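Local coordinates for rhamnosidase B (Bacillus sp., PDB 2OKX), which hydrolyses terminal alpha-L-rhamnose residues from glycosides as a family 78 glycoside hydrolase, probably with inversion at the anomeric carbon, at residues Q536-L546 and L898-P906; I876-W886 and L907-W917. All blocks are in the same frame, centred on the assembly; numbering follows the deposited sequence.

Contact 1. Residues Q536-L546 and L898-P906; sequences QGSFRCSDALL and LTWAEGVVP. With GOL (glycerol), chain I.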
loop_
_atom_site.group_PDB
_atom_site.type_symbol
_atom_site.label_atom_id
_atom_site.label_comp_id
_atom_site.label_asym_id
_atom_site.label_seq_id
_atom_site.Cartn_x
_atom_site.Cartn_y
_atom_site.Cartn_z
ATOM N N GLN A 536 -5.392 -10.866 20.862
ATOM C CA GLN A 536 -6.389 -10.838 21.926
ATOM C C GLN A 536 -7.761 -11.342 21.523
ATOM O O GLN A 536 -8.582 -11.665 22.379
ATOM C CB GLN A 536 -6.496 -9.422 22.499
ATOM C CG GLN A 536 -5.186 -8.942 23.115
ATOM C CD GLN A 536 -4.659 -9.898 24.174
ATOM O OE1 GLN A 536 -5.333 -10.172 25.178
ATOM N NE2 GLN A 536 -3.455 -10.416 23.957
ATOM N N GLY A 537 -8.020 -11.394 20.223
ATOM C CA GLY A 537 -9.300 -11.897 19.763
ATOM C C GLY A 537 -9.087 -13.284 19.194
ATOM O O GLY A 537 -7.960 -13.642 18.847
ATOM N N SER A 538 -10.146 -14.079 19.101
ATOM C CA SER A 538 -9.999 -15.417 18.543
ATOM C C SER A 538 -11.311 -16.030 18.089
ATOM O O SER A 538 -12.400 -15.567 18.449
ATOM C CB SER A 538 -9.326 -16.360 19.555
ATOM O OG SER A 538 -10.127 -16.555 20.708
ATOM N N PHE A 539 -11.182 -17.076 17.279
ATOM C CA PHE A 539 -12.324 -17.820 16.778
ATOM C C PHE A 539 -11.877 -19.176 16.254
ATOM O O PHE A 539 -10.907 -19.268 15.505
ATOM C CB PHE A 539 -13.028 -17.079 15.640
ATOM C CG PHE A 539 -14.150 -17.873 15.019
ATOM C CD1 PHE A 539 -15.441 -17.802 15.535
ATOM C CD2 PHE A 539 -13.896 -18.753 13.963
ATOM C CE1 PHE A 539 -16.461 -18.600 15.012
ATOM C CE2 PHE A 539 -14.904 -19.554 13.438
ATOM C CZ PHE A 539 -16.190 -19.480 13.962
ATOM N N ARG A 540 -12.581 -20.223 16.670
ATOM C CA ARG A 540 -12.319 -21.585 16.198
ATOM C C ARG A 540 -13.652 -22.309 16.222
ATOM O O ARG A 540 -14.484 -22.045 17.091
ATOM C CB ARG A 540 -11.338 -22.340 17.104
ATOM C CG ARG A 540 -9.937 -21.774 17.153
ATOM C CD ARG A 540 -9.010 -22.668 17.978
ATOM N NE ARG A 540 -9.669 -23.205 19.169
ATOM C CZ ARG A 540 -10.110 -24.457 19.274
ATOM N NH1 ARG A 540 -10.702 -24.872 20.383
ATOM N NH2 ARG A 540 -9.942 -25.303 18.269
ATOM N N CYS A 541 -13.864 -23.215 15.273
ATOM C CA CYS A 541 -15.105 -23.963 15.232
ATOM C C CYS A 541 -14.873 -25.360 14.665
ATOM O O CYS A 541 -13.750 -25.710 14.291
ATOM C CB CYS A 541 -16.157 -23.212 14.408
ATOM S SG CYS A 541 -15.852 -23.142 12.632
ATOM N N SER A 542 -15.938 -26.153 14.605
ATOM C CA SER A 542 -15.854 -27.524 14.111
ATOM C C SER A 542 -15.459 -27.633 12.635
ATOM O O SER A 542 -15.081 -28.706 12.167
ATOM C CB SER A 542 -17.196 -28.231 14.330
ATOM O OG SER A 542 -18.235 -27.575 13.625
ATOM N N ASP A 543 -15.547 -26.529 11.910
ATOM C CA ASP A 543 -15.217 -26.515 10.490
ATOM C C ASP A 543 -13.791 -25.982 10.292
ATOM O O ASP A 543 -13.548 -24.783 10.387
ATOM C CB ASP A 543 -16.219 -25.628 9.742
ATOM C CG ASP A 543 -16.051 -25.691 8.233
ATOM O OD1 ASP A 543 -14.906 -25.832 7.760
ATOM O OD2 ASP A 543 -17.066 -25.581 7.514
ATOM N N ALA A 544 -12.857 -26.883 10.012
ATOM C CA ALA A 544 -11.459 -26.504 9.811
ATOM C C ALA A 544 -11.248 -25.489 8.686
ATOM O O ALA A 544 -10.335 -24.667 8.754
ATOM C CB ALA A 544 -10.616 -27.751 9.558
ATOM N N LEU A 545 -12.076 -25.539 7.646
ATOM C CA LEU A 545 -11.936 -24.588 6.544
ATOM C C LEU A 545 -12.233 -23.176 7.052
ATOM O O LEU A 545 -11.492 -22.226 6.768
ATOM C CB LEU A 545 -12.879 -24.955 5.393
ATOM C CG LEU A 545 -13.014 -23.962 4.228
ATOM C CD1 LEU A 545 -11.638 -23.562 3.714
ATOM C CD2 LEU A 545 -13.836 -24.592 3.107
ATOM N N LEU A 546 -13.312 -23.035 7.814
ATOM C CA LEU A 546 -13.652 -21.728 8.356
ATOM C C LEU A 546 -12.540 -21.236 9.282
ATOM O O LEU A 546 -12.220 -20.052 9.281
ATOM C CB LEU A 546 -14.986 -21.791 9.108
ATOM C CG LEU A 546 -16.207 -21.998 8.199
ATOM C CD1 LEU A 546 -17.488 -22.079 9.051
ATOM C CD2 LEU A 546 -16.305 -20.843 7.206
ATOM N N LEU A 898 -22.638 -26.027 12.133
ATOM C CA LEU A 898 -21.482 -26.300 12.986
ATOM C C LEU A 898 -21.891 -27.061 14.251
ATOM O O LEU A 898 -23.025 -26.930 14.720
ATOM C CB LEU A 898 -20.814 -24.981 13.382
ATOM C CG LEU A 898 -20.375 -24.072 12.227
ATOM C CD1 LEU A 898 -19.797 -22.776 12.789
ATOM C CD2 LEU A 898 -19.337 -24.800 11.361
ATOM N N THR A 899 -20.978 -27.856 14.805
ATOM C CA THR A 899 -21.292 -28.606 16.021
ATOM C C THR A 899 -20.779 -27.884 17.264
ATOM O O THR A 899 -21.270 -28.109 18.372
ATOM C CB THR A 899 -20.723 -30.037 15.977
ATOM O OG1 THR A 899 -19.315 -29.994 15.726
ATOM C CG2 THR A 899 -21.406 -30.836 14.882
ATOM N N TRP A 900 -19.791 -27.015 17.073
ATOM C CA TRP A 900 -19.232 -26.232 18.174
ATOM C C TRP A 900 -18.449 -25.044 17.642
ATOM O O TRP A 900 -18.069 -25.009 16.473
ATOM C CB TRP A 900 -18.318 -27.080 19.075
ATOM C CG TRP A 900 -17.094 -27.655 18.397
ATOM C CD1 TRP A 900 -16.992 -28.873 17.786
ATOM C CD2 TRP A 900 -15.815 -27.020 18.239
ATOM N NE1 TRP A 900 -15.731 -29.036 17.256
ATOM C CE2 TRP A 900 -14.989 -27.914 17.517
ATOM C CE3 TRP A 900 -15.289 -25.782 18.633
ATOM C CZ2 TRP A 900 -13.664 -27.610 17.180
ATOM C CZ3 TRP A 900 -13.963 -25.477 18.297
ATOM C CH2 TRP A 900 -13.170 -26.388 17.579
ATOM N N ALA A 901 -18.237 -24.060 18.507
ATOM C CA ALA A 901 -17.473 -22.866 18.159
ATOM C C ALA A 901 -17.108 -22.151 19.446
ATOM O O ALA A 901 -17.776 -22.310 20.473
ATOM C CB ALA A 901 -18.286 -21.947 17.262
ATOM N N GLU A 902 -16.039 -21.373 19.398
ATOM C CA GLU A 902 -15.611 -20.625 20.568
ATOM C C GLU A 902 -14.714 -19.482 20.121
ATOM O O GLU A 902 -14.086 -19.547 19.065
ATOM C CB GLU A 902 -14.885 -21.545 21.550
ATOM C CG GLU A 902 -13.718 -22.300 20.952
ATOM C CD GLU A 902 -13.403 -23.561 21.724
ATOM O OE1 GLU A 902 -12.231 -23.737 22.117
ATOM O OE2 GLU A 902 -14.330 -24.380 21.934
ATOM N N GLY A 903 -14.670 -18.422 20.914
ATOM C CA GLY A 903 -13.852 -17.293 20.538
ATOM C C GLY A 903 -13.827 -16.255 21.632
ATOM O O GLY A 903 -14.457 -16.422 22.682
ATOM N N VAL A 904 -13.106 -15.177 21.362
ATOM C CA VAL A 904 -12.938 -14.087 22.301
ATOM C C VAL A 904 -12.941 -12.780 21.527
ATOM O O VAL A 904 -12.294 -12.666 20.483
ATOM C CB VAL A 904 -11.587 -14.224 23.039
ATOM C CG1 VAL A 904 -11.397 -13.068 24.025
ATOM C CG2 VAL A 904 -11.524 -15.571 23.752
ATOM N N VAL A 905 -13.686 -11.804 22.033
ATOM C CA VAL A 905 -13.759 -10.488 21.416
ATOM C C VAL A 905 -13.230 -9.510 22.459
ATOM O O VAL A 905 -13.741 -9.448 23.578
ATOM C CB VAL A 905 -15.215 -10.109 21.050
ATOM C CG1 VAL A 905 -15.262 -8.715 20.436
ATOM C CG2 VAL A 905 -15.784 -11.130 20.074
ATOM N N PRO A 906 -12.166 -8.772 22.125
ATOM C CA PRO A 906 -11.640 -7.824 23.109
ATOM C C PRO A 906 -12.577 -6.630 23.257
ATOM O O PRO A 906 -13.374 -6.352 22.370
ATOM C CB PRO A 906 -10.270 -7.451 22.541
ATOM C CG PRO A 906 -10.426 -7.652 21.068
ATOM C CD PRO A 906 -11.273 -8.893 20.958
HETATM C C1 GOL I . -13.731 -31.183 15.865
HETATM O O1 GOL I . -14.817 -31.762 16.314
HETATM C C2 GOL I . -13.628 -31.359 14.344
HETATM O O2 GOL I . -14.779 -30.809 13.694
HETATM C C3 GOL I . -12.359 -30.670 13.839
HETATM O O3 GOL I . -12.260 -30.817 12.421
HETATM O O HOH W 1 -10.267 -22.157 21.578
#
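S538 and V904, and after them R540 and E902, exchange pairs of backbone hydrogen bonds, so strands 538-541 and 900-906 run antiparallel. F539 faces G903 and C541 faces A901 as the non-hydrogen-bonded pairs; a side chain on G903 would run into S538 O. S542 N adds a further bond to W900 O.

A salt bridge joins R540 and E902 on the face they share. R540 NH1 grips E902 OE1 at 2.6 Å, from well above the carboxylate plane (66°), and the two flat groups stand perpendicular. Water 1 accepts from R540 NE and donates to E902 OE1.

S542 works in three directions: OG, between the backbone N and the carbonyl carbon (chi1 61°), reaches T899 N and accepts from it (3.0 Å); CB lies over the five-membered ring of W900 in a CH-pi contact, 3.7 Å from its centroid; and its carbonyl O accepts from O2 of a glycerol, probably carried over from crystallisation, whose O1 accepts from W900 NE1.

On the opposite face C541 CB packs on A901 CB; beyond the strand end L898 CD2 meets D543 CB (3.6 Å) and L546 CD1. D543 caps helix 544-559 through OD1, while OD2 pairs with R825. The strand leading into the helical domain thus forms an edge of the C-terminal beta-sheet.

Contact 2. Residues I876-W886 and L907-W917; sequences ILGVKRGADGW and LPQGGHIAVSW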
loop_
_atom_site.group_PDB
_atom_site.type_symbol
_atom_site.label_atom_id
_atom_site.label_comp_id
_atom_site.label_asym_id
_atom_site.label_seq_id
_atom_site.Cartn_x
_atom_site.Cartn_y
_atom_site.Cartn_z
ATOM N N ILE A 876 -21.817 -15.625 13.595
ATOM C CA ILE A 876 -21.842 -17.047 13.948
ATOM C C ILE A 876 -21.613 -17.363 15.424
ATOM O O ILE A 876 -22.465 -17.979 16.070
ATOM C CB ILE A 876 -20.793 -17.811 13.096
ATOM C CG1 ILE A 876 -20.940 -17.411 11.625
ATOM C CG2 ILE A 876 -20.963 -19.312 13.256
ATOM C CD1 ILE A 876 -22.314 -17.656 11.039
ATOM N N LEU A 877 -20.460 -16.974 15.957
ATOM C CA LEU A 877 -20.184 -17.221 17.369
ATOM C C LEU A 877 -21.322 -16.569 18.159
ATOM O O LEU A 877 -21.775 -17.103 19.174
ATOM C CB LEU A 877 -18.852 -16.599 17.775
ATOM C CG LEU A 877 -18.460 -16.828 19.236
ATOM C CD1 LEU A 877 -18.259 -18.326 19.512
ATOM C CD2 LEU A 877 -17.182 -16.056 19.522
ATOM N N GLY A 878 -21.760 -15.405 17.684
ATOM C CA GLY A 878 -22.872 -14.706 18.309
ATOM C C GLY A 878 -22.602 -13.462 19.134
ATOM O O GLY A 878 -23.507 -12.981 19.812
ATOM N N VAL A 879 -21.390 -12.919 19.078
ATOM C CA VAL A 879 -21.067 -11.735 19.877
ATOM C C VAL A 879 -21.287 -10.414 19.150
ATOM O O VAL A 879 -20.630 -10.137 18.147
ATOM C CB VAL A 879 -19.599 -11.767 20.363
ATOM C CG1 VAL A 879 -19.307 -10.542 21.226
ATOM C CG2 VAL A 879 -19.333 -13.042 21.146
ATOM N N LYS A 880 -22.203 -9.599 19.668
ATOM C CA LYS A 880 -22.496 -8.295 19.083
ATOM C C LYS A 880 -22.559 -7.197 20.142
ATOM O O LYS A 880 -23.016 -7.431 21.262
ATOM C CB LYS A 880 -23.829 -8.325 18.333
ATOM C CG LYS A 880 -23.800 -9.070 17.012
ATOM C CD LYS A 880 -25.130 -8.918 16.290
ATOM C CE LYS A 880 -25.116 -9.593 14.934
ATOM N NZ LYS A 880 -26.417 -9.407 14.239
ATOM N N ARG A 881 -22.095 -6.005 19.780
ATOM C CA ARG A 881 -22.121 -4.847 20.676
ATOM C C ARG A 881 -23.599 -4.522 20.916
ATOM O O ARG A 881 -24.375 -4.443 19.964
ATOM C CB ARG A 881 -21.428 -3.652 20.004
ATOM C CG ARG A 881 -21.108 -2.473 20.936
ATOM C CD ARG A 881 -20.616 -1.247 20.149
ATOM N NE ARG A 881 -21.693 -0.641 19.365
ATOM C CZ ARG A 881 -21.854 -0.786 18.054
ATOM N NH1 ARG A 881 -22.874 -0.198 17.446
ATOM N NH2 ARG A 881 -20.990 -1.504 17.345
ATOM N N GLY A 882 -23.984 -4.329 22.177
ATOM C CA GLY A 882 -25.379 -4.044 22.491
ATOM C C GLY A 882 -25.714 -2.602 22.831
ATOM O O GLY A 882 -26.882 -2.211 22.834
ATOM N N ALA A 883 -24.692 -1.817 23.152
ATOM C CA ALA A 883 -24.852 -0.403 23.479
ATOM C C ALA A 883 -23.498 0.223 23.226
ATOM O O ALA A 883 -22.491 -0.482 23.164
ATOM C CB ALA A 883 -25.244 -0.217 24.946
ATOM N N ASP A 884 -23.464 1.541 23.081
ATOM C CA ASP A 884 -22.201 2.213 22.834
ATOM C C ASP A 884 -21.183 1.864 23.911
ATOM O O ASP A 884 -21.524 1.723 25.090
ATOM C CB ASP A 884 -22.406 3.729 22.767
ATOM C CG ASP A 884 -23.198 4.154 21.546
ATOM O OD1 ASP A 884 -23.388 5.372 21.355
ATOM O OD2 ASP A 884 -23.632 3.270 20.775
ATOM N N GLY A 885 -19.932 1.710 23.488
ATOM C CA GLY A 885 -18.867 1.376 24.413
ATOM C C GLY A 885 -18.985 -0.027 24.986
ATOM O O GLY A 885 -18.343 -0.347 25.978
ATOM N N TRP A 886 -19.803 -0.864 24.359
ATOM C CA TRP A 886 -20.008 -2.234 24.817
ATOM C C TRP A 886 -20.490 -2.315 26.265
ATOM O O TRP A 886 -20.148 -3.254 26.985
ATOM C CB TRP A 886 -18.724 -3.058 24.652
ATOM C CG TRP A 886 -18.313 -3.238 23.221
ATOM C CD1 TRP A 886 -17.791 -2.286 22.394
ATOM C CD2 TRP A 886 -18.438 -4.432 22.430
ATOM N NE1 TRP A 886 -17.586 -2.808 21.138
ATOM C CE2 TRP A 886 -17.972 -4.124 21.132
ATOM C CE3 TRP A 886 -18.898 -5.731 22.693
ATOM C CZ2 TRP A 886 -17.952 -5.068 20.094
ATOM C CZ3 TRP A 886 -18.878 -6.672 21.659
ATOM C CH2 TRP A 886 -18.407 -6.332 20.376
ATOM N N LEU A 907 -12.489 -5.941 24.389
ATOM C CA LEU A 907 -13.338 -4.782 24.647
ATOM C C LEU A 907 -12.493 -3.516 24.678
ATOM O O LEU A 907 -11.396 -3.508 25.231
ATOM C CB LEU A 907 -14.061 -4.951 25.982
ATOM C CG LEU A 907 -15.036 -6.127 26.079
ATOM C CD1 LEU A 907 -15.357 -6.392 27.531
ATOM C CD2 LEU A 907 -16.297 -5.829 25.280
ATOM N N PRO A 908 -13.006 -2.418 24.104
ATOM C CA PRO A 908 -12.243 -1.165 24.093
ATOM C C PRO A 908 -11.900 -0.621 25.477
ATOM O O PRO A 908 -10.847 -0.014 25.660
ATOM C CB PRO A 908 -13.136 -0.219 23.284
ATOM C CG PRO A 908 -14.507 -0.732 23.540
ATOM C CD PRO A 908 -14.338 -2.238 23.501
ATOM N N GLN A 909 -12.779 -0.846 26.450
ATOM C CA GLN A 909 -12.534 -0.361 27.807
ATOM C C GLN A 909 -11.618 -1.304 28.574
ATOM O O GLN A 909 -11.260 -1.041 29.721
ATOM C CB GLN A 909 -13.852 -0.213 28.579
ATOM C CG GLN A 909 -14.593 -1.527 28.840
ATOM C CD GLN A 909 -15.587 -1.872 27.746
ATOM O OE1 GLN A 909 -15.243 -1.898 26.566
ATOM N NE2 GLN A 909 -16.830 -2.140 28.136
ATOM N N GLY A 910 -11.239 -2.405 27.935
ATOM C CA GLY A 910 -10.380 -3.374 28.588
ATOM C C GLY A 910 -11.177 -4.627 28.906
ATOM O O GLY A 910 -12.399 -4.567 29.074
ATOM N N GLY A 911 -10.490 -5.759 29.003
ATOM C CA GLY A 911 -11.176 -7.004 29.284
ATOM C C GLY A 911 -11.678 -7.597 27.981
ATOM O O GLY A 911 -11.341 -7.106 26.902
ATOM N N HIS A 912 -12.483 -8.646 28.061
ATOM C CA HIS A 912 -12.993 -9.255 26.842
ATOM C C HIS A 912 -14.290 -10.015 27.059
ATOM O O HIS A 912 -14.750 -10.176 28.190
ATOM C CB HIS A 912 -11.953 -10.214 26.254
ATOM C CG HIS A 912 -11.642 -11.381 27.137
ATOM N ND1 HIS A 912 -12.609 -12.035 27.870
ATOM C CD2 HIS A 912 -10.479 -12.025 27.390
ATOM C CE1 HIS A 912 -12.055 -13.032 28.539
ATOM N NE2 HIS A 912 -10.763 -13.047 28.264
ATOM N N ILE A 913 -14.865 -10.469 25.951
ATOM C CA ILE A 913 -16.083 -11.262 25.963
ATOM C C ILE A 913 -15.654 -12.622 25.410
ATOM O O ILE A 913 -15.216 -12.711 24.264
ATOM C CB ILE A 913 -17.158 -10.686 25.015
ATOM C CG1 ILE A 913 -17.466 -9.226 25.366
ATOM C CG2 ILE A 913 -18.427 -11.525 25.114
ATOM C CD1 ILE A 913 -18.136 -9.034 26.707
ATOM N N ALA A 914 -15.743 -13.669 26.220
ATOM C CA ALA A 914 -15.368 -15.002 25.759
ATOM C C ALA A 914 -16.634 -15.841 25.659
ATOM O O ALA A 914 -17.446 -15.866 26.585
ATOM C CB ALA A 914 -14.379 -15.645 26.723
ATOM N N VAL A 915 -16.811 -16.513 24.527
ATOM C CA VAL A 915 -17.993 -17.338 24.315
ATOM C C VAL A 915 -17.637 -18.692 23.717
ATOM O O VAL A 915 -16.794 -18.790 22.830
ATOM C CB VAL A 915 -18.991 -16.646 23.356
ATOM C CG1 VAL A 915 -20.112 -17.607 22.974
ATOM C CG2 VAL A 915 -19.562 -15.395 24.013
ATOM N N SER A 916 -18.275 -19.741 24.216
ATOM C CA SER A 916 -18.051 -21.070 23.669
ATOM C C SER A 916 -19.373 -21.815 23.705
ATOM O O SER A 916 -20.165 -21.645 24.639
ATOM C CB SER A 916 -17.006 -21.834 24.484
ATOM O OG SER A 916 -17.511 -22.197 25.759
ATOM N N TRP A 917 -19.632 -22.616 22.677
ATOM C CA TRP A 917 -20.846 -23.407 22.646
ATOM C C TRP A 917 -20.657 -24.663 21.817
ATOM O O TRP A 917 -19.766 -24.738 20.973
ATOM C CB TRP A 917 -22.056 -22.601 22.121
ATOM C CG TRP A 917 -21.865 -21.809 20.849
ATOM C CD1 TRP A 917 -21.766 -20.447 20.740
ATOM C CD2 TRP A 917 -21.832 -22.317 19.506
ATOM N NE1 TRP A 917 -21.683 -20.077 19.417
ATOM C CE2 TRP A 917 -21.720 -21.205 18.639
ATOM C CE3 TRP A 917 -21.885 -23.604 18.951
ATOM C CZ2 TRP A 917 -21.661 -21.340 17.246
ATOM C CZ3 TRP A 917 -21.824 -23.739 17.563
ATOM C CH2 TRP A 917 -21.713 -22.613 16.729
#
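L877, W886 and W917 bury the most surface in this contact, in which the chain leaving helix 868-876 packs across the C-terminal beta-sheet at strand 912-921. This strand points I913, V915 and W917 toward 876-886.

L877 CD1 lies 4.0 Å from V915 CG1, the two side chains lying alongside and pointing opposite ways. Its CG stands anti to the backbone N (chi1 -179°), which carries the branch down to the strand. Next along, V879 divides its methyls: CG2 rests on V915 CG2 at 3.7 Å, and CG1 on I913 CG2.

W886 closes the other end against the type I turn L907-G910. L907 CD2 approaches its CE3 at 3.7 Å, and the P908 side chain runs roughly perpendicular to that of W886, with CD 3.6 Å from W886 CD1. R881 CG sits over one indole face, toward its rim, and H643 meets the same side chain with its ring nearly perpendicular.

W917 also touches P893, P895 and A901. Replacing it with a phenylalanine would probably leave the L877 carbonyl without its indole donor and open a gap beside I876 O, against which CZ2 now lies.

The polar tie comes from the indole edge: W917 NE1 donates to L877 O (3.0 Å, 156°), the oxygen lying within 6° of the indole plane.

From the N terminus, strand 538-541 comes first and helix 544-559 follows; the chain then runs through a long stretch, about half of it helix, before 898-906 returns to close the long loop of contact 1. Before that return, 876-886 has left helix 868-876, and its partner 907-917 lies just beyond, so contact 2 closes a short loop and the two contacts cross. Strands 900-906 and 912-921 are neighbours in one sheet, where V905 O meets I913 N at 2.8 Å in a probable hydrogen bond. Contact 1 adds an outermost strand to that sheet, and contact 2 packs the exit of helix 868-876 across it; together they join both ends of the helical domain to the C-terminal beta domain.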